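PDB 4NT1: accelerated cell death 11 from Arabidopsis thaliana, which selectively transfers ceramide-1-phosphate and phytoceramide-1-phosphate between membranes, using the all-helical GLTP fold. Local coordinates for residues S45-C50 with N167-D172; M111-F116 with S186-I191; I120-D125 with P160-L165; D130-S135 with L154-L159. All coordinates share one frame; numbering follows the deposited sequence.

Contact 1 of 4, residues S45-C50 with N167-D172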
loop_
_atom_site.group_PDB
_atom_site.type_symbol
_atom_site.label_atom_id
_atom_site.label_comp_id
_atom_site.label_asym_id
_atom_site.label_seq_id
_atom_site.Cartn_x
_atom_site.Cartn_y
_atom_site.Cartn_z
ATOM N N SER A 45 -4.062 2.886 -5.600
ATOM C CA SER A 45 -4.328 1.778 -6.533
ATOM C C SER A 45 -3.760 1.962 -7.949
ATOM O O SER A 45 -3.192 1.026 -8.512
ATOM C CB SER A 45 -5.829 1.466 -6.611
ATOM O OG SER A 45 -6.318 1.023 -5.361
ATOM N N PRO A 46 -3.928 3.152 -8.545
ATOM C CA PRO A 46 -3.498 3.286 -9.943
ATOM C C PRO A 46 -1.986 3.210 -10.130
ATOM O O PRO A 46 -1.535 3.011 -11.254
ATOM C CB PRO A 46 -4.012 4.681 -10.346
ATOM C CG PRO A 46 -5.081 5.012 -9.335
ATOM C CD PRO A 46 -4.627 4.361 -8.064
ATOM N N LEU A 47 -1.206 3.353 -9.063
ATOM C CA LEU A 47 0.241 3.248 -9.204
ATOM C C LEU A 47 0.665 1.875 -9.724
ATOM O O LEU A 47 1.616 1.768 -10.496
ATOM C CB LEU A 47 0.958 3.540 -7.883
ATOM C CG LEU A 47 0.741 4.907 -7.243
ATOM C CD1 LEU A 47 1.429 4.956 -5.885
ATOM C CD2 LEU A 47 1.236 6.042 -8.145
ATOM N N PHE A 48 -0.029 0.822 -9.301
ATOM C CA PHE A 48 0.363 -0.523 -9.719
ATOM C C PHE A 48 0.223 -0.686 -11.228
ATOM O O PHE A 48 1.072 -1.297 -11.876
ATOM C CB PHE A 48 -0.426 -1.592 -8.967
ATOM C CG PHE A 48 -0.119 -1.638 -7.501
ATOM C CD1 PHE A 48 1.014 -2.284 -7.038
ATOM C CD2 PHE A 48 -0.957 -1.024 -6.586
ATOM C CE1 PHE A 48 1.303 -2.325 -5.691
ATOM C CE2 PHE A 48 -0.672 -1.054 -5.237
ATOM C CZ PHE A 48 0.463 -1.711 -4.789
ATOM N N GLY A 49 -0.839 -0.111 -11.786
ATOM C CA GLY A 49 -1.058 -0.165 -13.218
ATOM C C GLY A 49 0.042 0.577 -13.947
ATOM O O GLY A 49 0.471 0.162 -15.022
ATOM N N CYS A 50 0.500 1.677 -13.352
ATOM C CA CYS A 50 1.595 2.455 -13.910
ATOM C C CYS A 50 2.854 1.620 -14.099
ATOM O O CYS A 50 3.571 1.810 -15.075
ATOM C CB CYS A 50 1.913 3.666 -13.028
ATOM S SG CYS A 50 0.678 4.975 -13.102
ATOM N N ASN A 167 6.393 11.371 -15.556
ATOM C CA ASN A 167 5.491 12.007 -16.505
ATOM C C ASN A 167 4.042 11.602 -16.247
ATOM O O ASN A 167 3.139 12.440 -16.260
ATOM C CB ASN A 167 5.894 11.670 -17.940
ATOM C CG ASN A 167 5.043 12.389 -18.966
ATOM O OD1 ASN A 167 5.208 13.587 -19.196
ATOM N ND2 ASN A 167 4.128 11.658 -19.594
ATOM N N MET A 168 3.829 10.313 -16.007
ATOM C CA MET A 168 2.505 9.787 -15.694
ATOM C C MET A 168 1.954 10.402 -14.412
ATOM O O MET A 168 0.740 10.571 -14.268
ATOM C CB MET A 168 2.556 8.268 -15.536
ATOM C CG MET A 168 2.774 7.495 -16.823
ATOM S SD MET A 168 2.794 5.721 -16.509
ATOM C CE MET A 168 4.525 5.414 -16.246
ATOM N N LEU A 169 2.845 10.730 -13.482
ATOM C CA LEU A 169 2.444 11.320 -12.203
ATOM C C LEU A 169 2.440 12.853 -12.233
ATOM O O LEU A 169 2.131 13.497 -11.234
ATOM C CB LEU A 169 3.353 10.829 -11.079
ATOM C CG LEU A 169 3.474 9.307 -10.983
ATOM C CD1 LEU A 169 4.565 8.920 -9.997
ATOM C CD2 LEU A 169 2.136 8.680 -10.616
ATOM N N LYS A 170 2.798 13.424 -13.375
ATOM C CA LYS A 170 2.736 14.870 -13.561
ATOM C C LYS A 170 3.661 15.637 -12.611
ATOM O O LYS A 170 3.282 16.682 -12.088
ATOM C CB LYS A 170 1.292 15.358 -13.375
ATOM C CG LYS A 170 0.265 14.615 -14.220
ATOM C CD LYS A 170 0.477 14.884 -15.700
ATOM C CE LYS A 170 -0.574 14.186 -16.554
ATOM N NZ LYS A 170 -0.427 14.519 -18.004
ATOM N N GLU A 171 4.869 15.122 -12.388
ATOM C CA GLU A 171 5.838 15.788 -11.516
ATOM C C GLU A 171 7.233 15.778 -12.136
ATOM O O GLU A 171 7.545 14.907 -12.939
ATOM C CB GLU A 171 5.908 15.085 -10.158
ATOM C CG GLU A 171 4.588 14.993 -9.388
ATOM C CD GLU A 171 4.154 16.323 -8.800
ATOM O OE1 GLU A 171 4.888 17.319 -8.976
ATOM O OE2 GLU A 171 3.078 16.372 -8.160
ATOM N N ASP A 172 8.082 16.727 -11.751
ATOM C CA ASP A 172 9.499 16.614 -12.083
ATOM C C ASP A 172 10.237 15.932 -10.930
ATOM O O ASP A 172 9.639 15.660 -9.889
ATOM C CB ASP A 172 10.127 17.968 -12.452
ATOM C CG ASP A 172 9.962 19.014 -11.368
ATOM O OD1 ASP A 172 10.000 18.666 -10.168
ATOM O OD2 ASP A 172 9.808 20.202 -11.724
#
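A Schellman motif closes helix 162-168, and Met-168 and Leu-169 within it meet the C-terminal part of helix 34-51 in the all-helical GLTP fold. Leu-47 and Cys-50 touch Leu-169 and Met-168. Two separate side-chain pairs make the contact, and no hydrogen bond crosses it. In the first pair, methyl CD2 of Leu-47 lies 3.7 Å from methyl CD2 of Leu-169. The two leucine side chains cross at about a right angle and meet through one methyl each. Both are buried. In the second pair, the thioether of Met-168 lies against the side of Cys-50. Atom SD of Met-168 is 4.1 Å from SG of Cys-50. It is equally far from CB of that residue, so the sulfur lies beside both side-chain atoms. The Met-168 chain runs straight through chi2 and then bends at chi3 (-92°). This bend places its CE 3.9 Å from the backbone O of Cys-50. Lys-170, the first residue to leave helical angles, has a positive phi, and its N bonds to O of Asn-167 at 3.1 Å. The chain turns away there, which leaves Met-168 and Leu-169 as the residues that face helix 34-51. Asp-172 then caps the start of the next helix by accepting from Ala-175 N. Leu-47 also packs on Val-112 and Phe-116 of helix 98-121 and on Ile-14 of helix 10-25. Leu-169 rests on Leu-11 of that same N-terminal helix, and Glu-171 makes a salt bridge to Arg-12 there. The contact therefore lies where helices 10-25, 34-51, 98-121 and 162-168 come together.

Contact 2 of 4, residues M111-F116 with S186-I191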
loop_
_atom_site.group_PDB
_atom_site.type_symbol
_atom_site.label_atom_id
_atom_site.label_comp_id
_atom_site.label_asym_id
_atom_site.label_seq_id
_atom_site.Cartn_x
_atom_site.Cartn_y
_atom_site.Cartn_z
ATOM N N MET A 111 4.520 -2.055 0.189
ATOM C CA MET A 111 5.286 -2.171 -1.057
ATOM C C MET A 111 5.528 -0.802 -1.708
ATOM O O MET A 111 6.612 -0.533 -2.221
ATOM C CB MET A 111 4.631 -3.115 -2.073
ATOM C CG MET A 111 5.645 -3.607 -3.152
ATOM S SD MET A 111 4.911 -3.859 -4.780
ATOM C CE MET A 111 4.910 -2.192 -5.455
ATOM N N VAL A 112 4.508 0.048 -1.705
ATOM C CA VAL A 112 4.645 1.385 -2.273
ATOM C C VAL A 112 5.643 2.196 -1.448
ATOM O O VAL A 112 6.501 2.881 -2.006
ATOM C CB VAL A 112 3.293 2.115 -2.417
ATOM C CG1 VAL A 112 3.510 3.559 -2.926
ATOM C CG2 VAL A 112 2.376 1.355 -3.382
ATOM N N LYS A 113 5.558 2.092 -0.126
ATOM C CA LYS A 113 6.532 2.763 0.729
ATOM C C LYS A 113 7.974 2.376 0.371
ATOM O O LYS A 113 8.835 3.243 0.248
ATOM C CB LYS A 113 6.290 2.463 2.211
ATOM C CG LYS A 113 7.286 3.180 3.130
ATOM C CD LYS A 113 7.204 2.727 4.575
ATOM C CE LYS A 113 7.988 1.465 4.809
ATOM N NZ LYS A 113 8.778 1.571 6.067
ATOM N N VAL A 114 8.238 1.077 0.221
ATOM C CA VAL A 114 9.594 0.613 -0.107
ATOM C C VAL A 114 9.975 1.020 -1.518
ATOM O O VAL A 114 11.102 1.442 -1.773
ATOM C CB VAL A 114 9.738 -0.919 0.036
ATOM C CG1 VAL A 114 11.138 -1.384 -0.427
ATOM C CG2 VAL A 114 9.475 -1.338 1.474
ATOM N N LEU A 115 9.030 0.888 -2.441
ATOM C CA LEU A 115 9.249 1.368 -3.797
ATOM C C LEU A 115 9.733 2.826 -3.797
ATOM O O LEU A 115 10.757 3.152 -4.417
ATOM C CB LEU A 115 7.965 1.247 -4.619
ATOM C CG LEU A 115 8.072 1.887 -5.999
ATOM C CD1 LEU A 115 9.057 1.089 -6.851
ATOM C CD2 LEU A 115 6.705 1.904 -6.655
ATOM N N PHE A 116 8.998 3.703 -3.108
ATOM C CA PHE A 116 9.373 5.113 -3.015
ATOM C C PHE A 116 10.746 5.320 -2.352
ATOM O O PHE A 116 11.574 6.098 -2.835
ATOM C CB PHE A 116 8.291 5.918 -2.271
ATOM C CG PHE A 116 7.056 6.192 -3.093
ATOM C CD1 PHE A 116 6.907 5.653 -4.366
ATOM C CD2 PHE A 116 6.037 6.990 -2.592
ATOM C CE1 PHE A 116 5.764 5.907 -5.124
ATOM C CE2 PHE A 116 4.900 7.254 -3.349
ATOM C CZ PHE A 116 4.766 6.714 -4.613
ATOM N N SER A 186 4.756 9.416 6.119
ATOM C CA SER A 186 3.415 9.276 6.673
ATOM C C SER A 186 2.998 7.812 6.766
ATOM O O SER A 186 2.401 7.381 7.760
ATOM C CB SER A 186 2.402 10.049 5.829
ATOM O OG SER A 186 2.620 11.446 5.938
ATOM N N SER A 187 3.331 7.043 5.735
ATOM C CA SER A 187 2.886 5.657 5.668
ATOM C C SER A 187 3.587 4.785 6.698
ATOM O O SER A 187 3.015 3.803 7.183
ATOM C CB SER A 187 3.057 5.079 4.254
ATOM O OG SER A 187 4.424 4.939 3.909
ATOM N N ALA A 188 4.816 5.138 7.056
ATOM C CA ALA A 188 5.564 4.281 7.977
ATOM C C ALA A 188 4.851 4.096 9.316
ATOM O O ALA A 188 4.619 2.963 9.731
ATOM C CB ALA A 188 7.008 4.770 8.162
ATOM N N PRO A 189 4.476 5.199 9.993
ATOM C CA PRO A 189 3.751 5.033 11.260
ATOM C C PRO A 189 2.377 4.381 11.082
ATOM O O PRO A 189 1.925 3.675 11.979
ATOM C CB PRO A 189 3.582 6.474 11.778
ATOM C CG PRO A 189 3.838 7.352 10.600
ATOM C CD PRO A 189 4.772 6.613 9.696
ATOM N N LEU A 190 1.717 4.638 9.954
ATOM C CA LEU A 190 0.428 4.011 9.661
ATOM C C LEU A 190 0.553 2.491 9.537
ATOM O O LEU A 190 -0.250 1.724 10.099
ATOM C CB LEU A 190 -0.154 4.603 8.365
ATOM C CG LEU A 190 -1.431 3.931 7.859
ATOM C CD1 LEU A 190 -2.519 4.086 8.897
ATOM C CD2 LEU A 190 -1.841 4.523 6.498
ATOM N N ILE A 191 1.566 2.060 8.794
ATOM C CA ILE A 191 1.819 0.642 8.592
ATOM C C ILE A 191 2.159 -0.038 9.919
ATOM O O ILE A 191 1.707 -1.143 10.191
ATOM C CB ILE A 191 2.932 0.434 7.557
ATOM C CG1 ILE A 191 2.392 0.748 6.159
ATOM C CG2 ILE A 191 3.501 -0.995 7.629
ATOM C CD1 ILE A 191 3.462 1.111 5.156
#
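Lys-113 of helix 98-121 lays its aliphatic chain against Ser-187, Ala-188 and Ile-191 of helix 173-199. It is the one residue of 111-116 that makes the contact. Its CB points to the other helix and lies 3.5 Å from OG of Ser-187. CG follows, turned anti to the backbone N (chi1 -179°), and this carries the chain out across the gap. It is the closest atom, 3.4 Å from the same Ser-187 OG. CD meets three residues. It passes 3.6 Å from Ser-187 OG, and it is 4.1 Å from CB of Ala-188. Methyl CD1 of Ile-191 also lies 4.1 Å from CD of Lys-113. Beyond CD the chain bends at chi3 and again at chi4. The ammonium NZ has a long, weak ion pair with Glu-117, one turn further along its own helix. The hydroxyl of Ser-187 is hydrogen-bonded to O of Tyr-183, within its own helix. Tyr-183 also packs on Lys-113 and meets the ring of Phe-116 at a steep angle. The helix segments run roughly antiparallel, at 146°, and their axes approach to 10.1 Å. That spacing is bridged by the long lysine chain, which reaches Ser-187, Ala-188 and Ile-191. Val-112 packs on Tyr-183 as well as on Val-44 and Leu-47 of helix 34-51. The contact is plain packing away from the lipid headgroup site. Methylenes of a lysine meet a hydroxyl oxygen and two apolar groups, and no hydrogen bond or salt bridge joins the two segments. Van der Waals contact therefore holds this pair of segments, with the charge kept beyond the packed part of the chain.

Contact 3 of 4, residues I120-D125 with P160-L165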
loop_
_atom_site.group_PDB
_atom_site.type_symbol
_atom_site.label_atom_id
_atom_site.label_comp_id
_atom_site.label_asym_id
_atom_site.label_seq_id
_atom_site.Cartn_x
_atom_site.Cartn_y
_atom_site.Cartn_z
ATOM N N ILE A 120 13.963 6.991 -4.326
ATOM C CA ILE A 120 14.742 8.090 -3.758
ATOM C C ILE A 120 16.211 7.703 -3.583
ATOM O O ILE A 120 17.117 8.459 -3.961
ATOM C CB ILE A 120 14.132 8.573 -2.422
ATOM C CG1 ILE A 120 12.751 9.179 -2.683
ATOM C CG2 ILE A 120 15.043 9.609 -1.759
ATOM C CD1 ILE A 120 11.855 9.261 -1.445
ATOM N N ALA A 121 16.446 6.513 -3.038
ATOM C CA ALA A 121 17.798 6.035 -2.765
ATOM C C ALA A 121 18.608 5.792 -4.040
ATOM O O ALA A 121 19.835 5.832 -4.021
ATOM C CB ALA A 121 17.745 4.766 -1.918
ATOM N N SER A 122 17.930 5.537 -5.149
ATOM C CA SER A 122 18.644 5.264 -6.393
ATOM C C SER A 122 18.707 6.470 -7.333
ATOM O O SER A 122 18.996 6.317 -8.515
ATOM C CB SER A 122 18.024 4.064 -7.109
ATOM O OG SER A 122 16.719 4.381 -7.545
ATOM N N GLU A 123 18.453 7.665 -6.803
ATOM C CA GLU A 123 18.477 8.879 -7.607
ATOM C C GLU A 123 19.740 8.926 -8.471
ATOM O O GLU A 123 20.843 8.709 -7.973
ATOM C CB GLU A 123 18.417 10.103 -6.696
ATOM C CG GLU A 123 18.271 11.418 -7.431
ATOM C CD GLU A 123 18.225 12.604 -6.485
ATOM O OE1 GLU A 123 18.270 12.390 -5.252
ATOM O OE2 GLU A 123 18.148 13.752 -6.973
ATOM N N GLY A 124 19.575 9.200 -9.761
ATOM C CA GLY A 124 20.690 9.159 -10.694
ATOM C C GLY A 124 20.607 7.954 -11.614
ATOM O O GLY A 124 21.201 7.929 -12.694
ATOM N N ASP A 125 19.868 6.943 -11.174
ATOM C CA ASP A 125 19.569 5.785 -12.006
ATOM C C ASP A 125 18.341 6.098 -12.851
ATOM O O ASP A 125 17.350 6.626 -12.347
ATOM C CB ASP A 125 19.300 4.555 -11.135
ATOM C CG ASP A 125 20.520 4.113 -10.353
ATOM O OD1 ASP A 125 21.525 4.859 -10.344
ATOM O OD2 ASP A 125 20.469 3.020 -9.743
ATOM N N PRO A 160 7.943 1.089 -16.921
ATOM C CA PRO A 160 8.226 2.365 -17.581
ATOM C C PRO A 160 9.607 2.856 -17.153
ATOM O O PRO A 160 10.085 2.458 -16.096
ATOM C CB PRO A 160 7.151 3.295 -17.006
ATOM C CG PRO A 160 6.841 2.714 -15.658
ATOM C CD PRO A 160 6.925 1.218 -15.861
ATOM N N THR A 161 10.240 3.703 -17.958
ATOM C CA THR A 161 11.430 4.411 -17.499
ATOM C C THR A 161 11.057 5.285 -16.305
ATOM O O THR A 161 9.893 5.642 -16.122
ATOM C CB THR A 161 12.018 5.307 -18.601
ATOM O OG1 THR A 161 11.179 6.455 -18.790
ATOM C CG2 THR A 161 12.134 4.532 -19.915
ATOM N N ARG A 162 12.045 5.620 -15.488
ATOM C CA ARG A 162 11.814 6.468 -14.331
ATOM C C ARG A 162 11.228 7.804 -14.781
ATOM O O ARG A 162 10.274 8.315 -14.186
ATOM C CB ARG A 162 13.122 6.649 -13.565
ATOM C CG ARG A 162 13.051 7.569 -12.369
ATOM C CD ARG A 162 14.426 7.630 -11.721
ATOM N NE ARG A 162 14.506 8.630 -10.662
ATOM C CZ ARG A 162 14.909 8.373 -9.421
ATOM N NH1 ARG A 162 15.282 7.136 -9.072
ATOM N NH2 ARG A 162 14.941 9.359 -8.533
ATOM N N ALA A 163 11.774 8.347 -15.864
ATOM C CA ALA A 163 11.274 9.593 -16.428
ATOM C C ALA A 163 9.821 9.487 -16.883
ATOM O O ALA A 163 9.037 10.419 -16.717
ATOM C CB ALA A 163 12.163 10.052 -17.580
ATOM N N HIS A 164 9.469 8.351 -17.471
ATOM C CA HIS A 164 8.108 8.134 -17.936
ATOM C C HIS A 164 7.136 8.042 -16.755
ATOM O O HIS A 164 6.031 8.574 -16.818
ATOM C CB HIS A 164 8.019 6.872 -18.801
ATOM C CG HIS A 164 6.671 6.665 -19.415
ATOM N ND1 HIS A 164 6.211 5.428 -19.808
ATOM C CD2 HIS A 164 5.679 7.543 -19.694
ATOM C CE1 HIS A 164 4.993 5.551 -20.306
ATOM N NE2 HIS A 164 4.645 6.824 -20.243
ATOM N N LEU A 165 7.555 7.382 -15.677
ATOM C CA LEU A 165 6.706 7.298 -14.480
ATOM C C LEU A 165 6.422 8.692 -13.924
ATOM O O LEU A 165 5.282 9.024 -13.578
ATOM C CB LEU A 165 7.334 6.412 -13.401
ATOM C CG LEU A 165 6.554 6.363 -12.080
ATOM C CD1 LEU A 165 5.208 5.689 -12.286
ATOM C CD2 LEU A 165 7.331 5.675 -10.950
HETATM O O HOH W 1 15.434 4.699 -10.116
#
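Arg-162 crosses from the start of helix 162-168 to the turn that follows helix 98-121, where it meets Ser-122, Glu-123 and Asp-125. Along 160-165, Pro-160 leads in, and Thr-161 holds the N-cap position. Its OG1 accepts from N of His-164 at 2.9 Å, which caps the first turn of the helix. Arg-162 comes next and makes every contact across the segments. Its side chain is fully extended from CB to NE, with chi1 at 177°, so the guanidinium is carried to the far side of the gap. On the way, CD passes 3.2 Å from the backbone O of Asp-125. At the far end, NH2 lies 3.7 Å from CA of Glu-123. A water in the guanidinium plane joins the two sides at the edge of the group. It accepts from NH1 of Arg-162 at 2.7 Å and donates to OG of Ser-122 at 2.9 Å. The Ser-122 hydroxyl is also hydrogen-bonded to O of Gln-118, one turn back. The carboxylate of Glu-123 lies nearly parallel to the guanidinium, at 17°, yet OE1 of Glu-123 stays 5.6 Å from NH2 of Arg-162. That carboxylate pairs instead with Lys-177. Residues 122-125 form a type II beta turn, closed by N of Asp-125 bonding to O of Ser-122 at 2.9 Å. NH1 of Arg-162 also bonds to O of Ile-119, near the end of helix 98-121, and NE forms a salt bridge with Glu-173. The arginine thus ties the start of helix 162-168 to the end of helix 98-121 and to helix 173-199. Further along, Leu-165 packs on Leu-128, in the loop before helix 129-139.

Contact 4 of 4, residues D130-S135 with L154-L159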
loop_
_atom_site.group_PDB
_atom_site.type_symbol
_atom_site.label_atom_id
_atom_site.label_comp_id
_atom_site.label_asym_id
_atom_site.label_seq_id
_atom_site.Cartn_x
_atom_site.Cartn_y
_atom_site.Cartn_z
ATOM N N ASP A 130 15.609 -1.935 -10.271
ATOM C CA ASP A 130 16.010 -2.274 -8.909
ATOM C C ASP A 130 14.988 -1.865 -7.826
ATOM O O ASP A 130 14.638 -2.683 -6.973
ATOM C CB ASP A 130 17.430 -1.779 -8.601
ATOM C CG ASP A 130 18.500 -2.665 -9.231
ATOM O OD1 ASP A 130 18.147 -3.540 -10.057
ATOM O OD2 ASP A 130 19.693 -2.486 -8.904
ATOM N N PRO A 131 14.492 -0.614 -7.862
ATOM C CA PRO A 131 13.459 -0.273 -6.869
ATOM C C PRO A 131 12.211 -1.155 -6.958
ATOM O O PRO A 131 11.690 -1.575 -5.924
ATOM C CB PRO A 131 13.096 1.182 -7.209
ATOM C CG PRO A 131 14.313 1.721 -7.915
ATOM C CD PRO A 131 14.919 0.554 -8.654
ATOM N N ALA A 132 11.719 -1.414 -8.166
ATOM C CA ALA A 132 10.521 -2.253 -8.310
ATOM C C ALA A 132 10.811 -3.689 -7.865
ATOM O O ALA A 132 10.009 -4.313 -7.164
ATOM C CB ALA A 132 10.014 -2.222 -9.731
ATOM N N THR A 133 11.966 -4.211 -8.263
ATOM C CA THR A 133 12.362 -5.561 -7.853
ATOM C C THR A 133 12.565 -5.690 -6.339
ATOM O O THR A 133 12.094 -6.646 -5.723
ATOM C CB THR A 133 13.633 -6.034 -8.599
ATOM O OG1 THR A 133 13.352 -6.115 -9.997
ATOM C CG2 THR A 133 14.073 -7.410 -8.091
ATOM N N LYS A 134 13.257 -4.726 -5.733
ATOM C CA LYS A 134 13.536 -4.788 -4.299
ATOM C C LYS A 134 12.268 -4.663 -3.454
ATOM O O LYS A 134 12.122 -5.338 -2.435
ATOM C CB LYS A 134 14.540 -3.714 -3.890
ATOM C CG LYS A 134 15.969 -4.010 -4.333
ATOM C CD LYS A 134 16.895 -2.851 -3.993
ATOM C CE LYS A 134 18.337 -3.158 -4.376
ATOM N NZ LYS A 134 19.269 -2.054 -3.993
ATOM N N SER A 135 11.354 -3.795 -3.871
ATOM C CA SER A 135 10.125 -3.620 -3.106
ATOM C C SER A 135 9.239 -4.860 -3.255
ATOM O O SER A 135 8.618 -5.300 -2.294
ATOM C CB SER A 135 9.388 -2.339 -3.523
ATOM O OG SER A 135 9.005 -2.382 -4.887
ATOM N N LEU A 154 9.465 -11.666 -15.055
ATOM C CA LEU A 154 9.477 -11.568 -16.508
ATOM C C LEU A 154 8.871 -10.243 -16.973
ATOM O O LEU A 154 9.204 -9.734 -18.044
ATOM C CB LEU A 154 8.751 -12.761 -17.131
ATOM C CG LEU A 154 9.400 -14.124 -16.842
ATOM C CD1 LEU A 154 8.601 -15.265 -17.459
ATOM C CD2 LEU A 154 10.847 -14.146 -17.330
ATOM N N GLY A 155 8.003 -9.672 -16.149
ATOM C CA GLY A 155 7.370 -8.410 -16.484
ATOM C C GLY A 155 8.213 -7.182 -16.200
ATOM O O GLY A 155 7.858 -6.074 -16.608
ATOM N N MET A 156 9.336 -7.368 -15.511
ATOM C CA MET A 156 10.175 -6.246 -15.112
ATOM C C MET A 156 10.741 -5.459 -16.294
ATOM O O MET A 156 11.003 -4.265 -16.175
ATOM C CB MET A 156 11.310 -6.703 -14.187
ATOM C CG MET A 156 10.868 -7.048 -12.775
ATOM S SD MET A 156 10.125 -5.656 -11.887
ATOM C CE MET A 156 9.518 -6.503 -10.435
ATOM N N TYR A 157 10.929 -6.124 -17.430
ATOM C CA TYR A 157 11.475 -5.465 -18.614
ATOM C C TYR A 157 10.508 -4.408 -19.119
ATOM O O TYR A 157 10.902 -3.469 -19.812
ATOM C CB TYR A 157 11.738 -6.484 -19.725
ATOM N N ALA A 158 9.239 -4.573 -18.761
ATOM C CA ALA A 158 8.179 -3.702 -19.247
ATOM C C ALA A 158 7.843 -2.583 -18.264
ATOM O O ALA A 158 6.828 -1.918 -18.409
ATOM C CB ALA A 158 6.936 -4.514 -19.571
ATOM N N LEU A 159 8.688 -2.383 -17.260
ATOM C CA LEU A 159 8.531 -1.219 -16.398
ATOM C C LEU A 159 8.686 0.029 -17.250
ATOM O O LEU A 159 9.474 0.042 -18.194
ATOM C CB LEU A 159 9.595 -1.201 -15.304
ATOM C CG LEU A 159 9.508 -2.227 -14.181
ATOM C CD1 LEU A 159 10.848 -2.355 -13.472
ATOM C CD2 LEU A 159 8.409 -1.851 -13.190
#
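Ala-132 and Thr-133 of helix 129-139 meet Met-156 and Leu-159, at the C-terminal end of helix 146-155 and in the turn there. The first shell is short. CB of Ala-132 points at the other segment and is held in the fork of Leu-159, with CD1 and CD2 of that leucine each 3.8 Å away. The sulfur SD of Met-156 lies 4.1 Å from the same CB of Ala-132. Thr-133 adds its hydroxyl: OG1 is 3.8 Å from SD of Met-156. The methionine methyl CE reaches further over helix 129-139, to 4.0 Å from O of Ala-132. Met-156 is bent at chi2 (-61°), which turns the sulfur and methyl across the Thr-133 side chain at a slant. Further out, backbone bonds set these groups in place. Residues 156-157 form a short 3-10 segment, and N of Leu-159 bonds to O of Met-156 at 3.2 Å. This tight turn brings Met-156 and Leu-159 to the same partner, Ala-132. Phe-55, from a loop, packs on both Ala-132 and Met-156. The side chain of Met-156 is about 10 Å from that of His-144, which binds the N-acylsphingoid base 1-phosphate. The contact is mostly apolar, with a threonine hydroxyl and a backbone carbonyl set against the thioether. No hydrogen bond crosses it. The Thr-133 hydroxyl is hydrogen-bonded to O of Lys-129, one turn earlier, so it offers the sulfur only a packing contact.

Along the chain, contact 4 lies within the span bridged by contact 3, and contact 3 within those bridged by contacts 1 and 2. The spans of contacts 1 and 2 overlap. Helix 98-121 serves contacts 2 and 3, and helix 162-168 serves contacts 1 and 3. Contacts 1 and 3 have centres 12 Å apart, as do contacts 3 and 4, while the centre of contact 2 lies 16 to 18 Å from the others. Contact 2 touches contact 1 through Phe-48 and Met-111, and contact 4 through Leu-115 and Ser-135. Helix 98-121 thus packs on both helix 34-51 and helix 129-139, and the four contacts join parts of one all-helical fold separated by 18 to 116 residues.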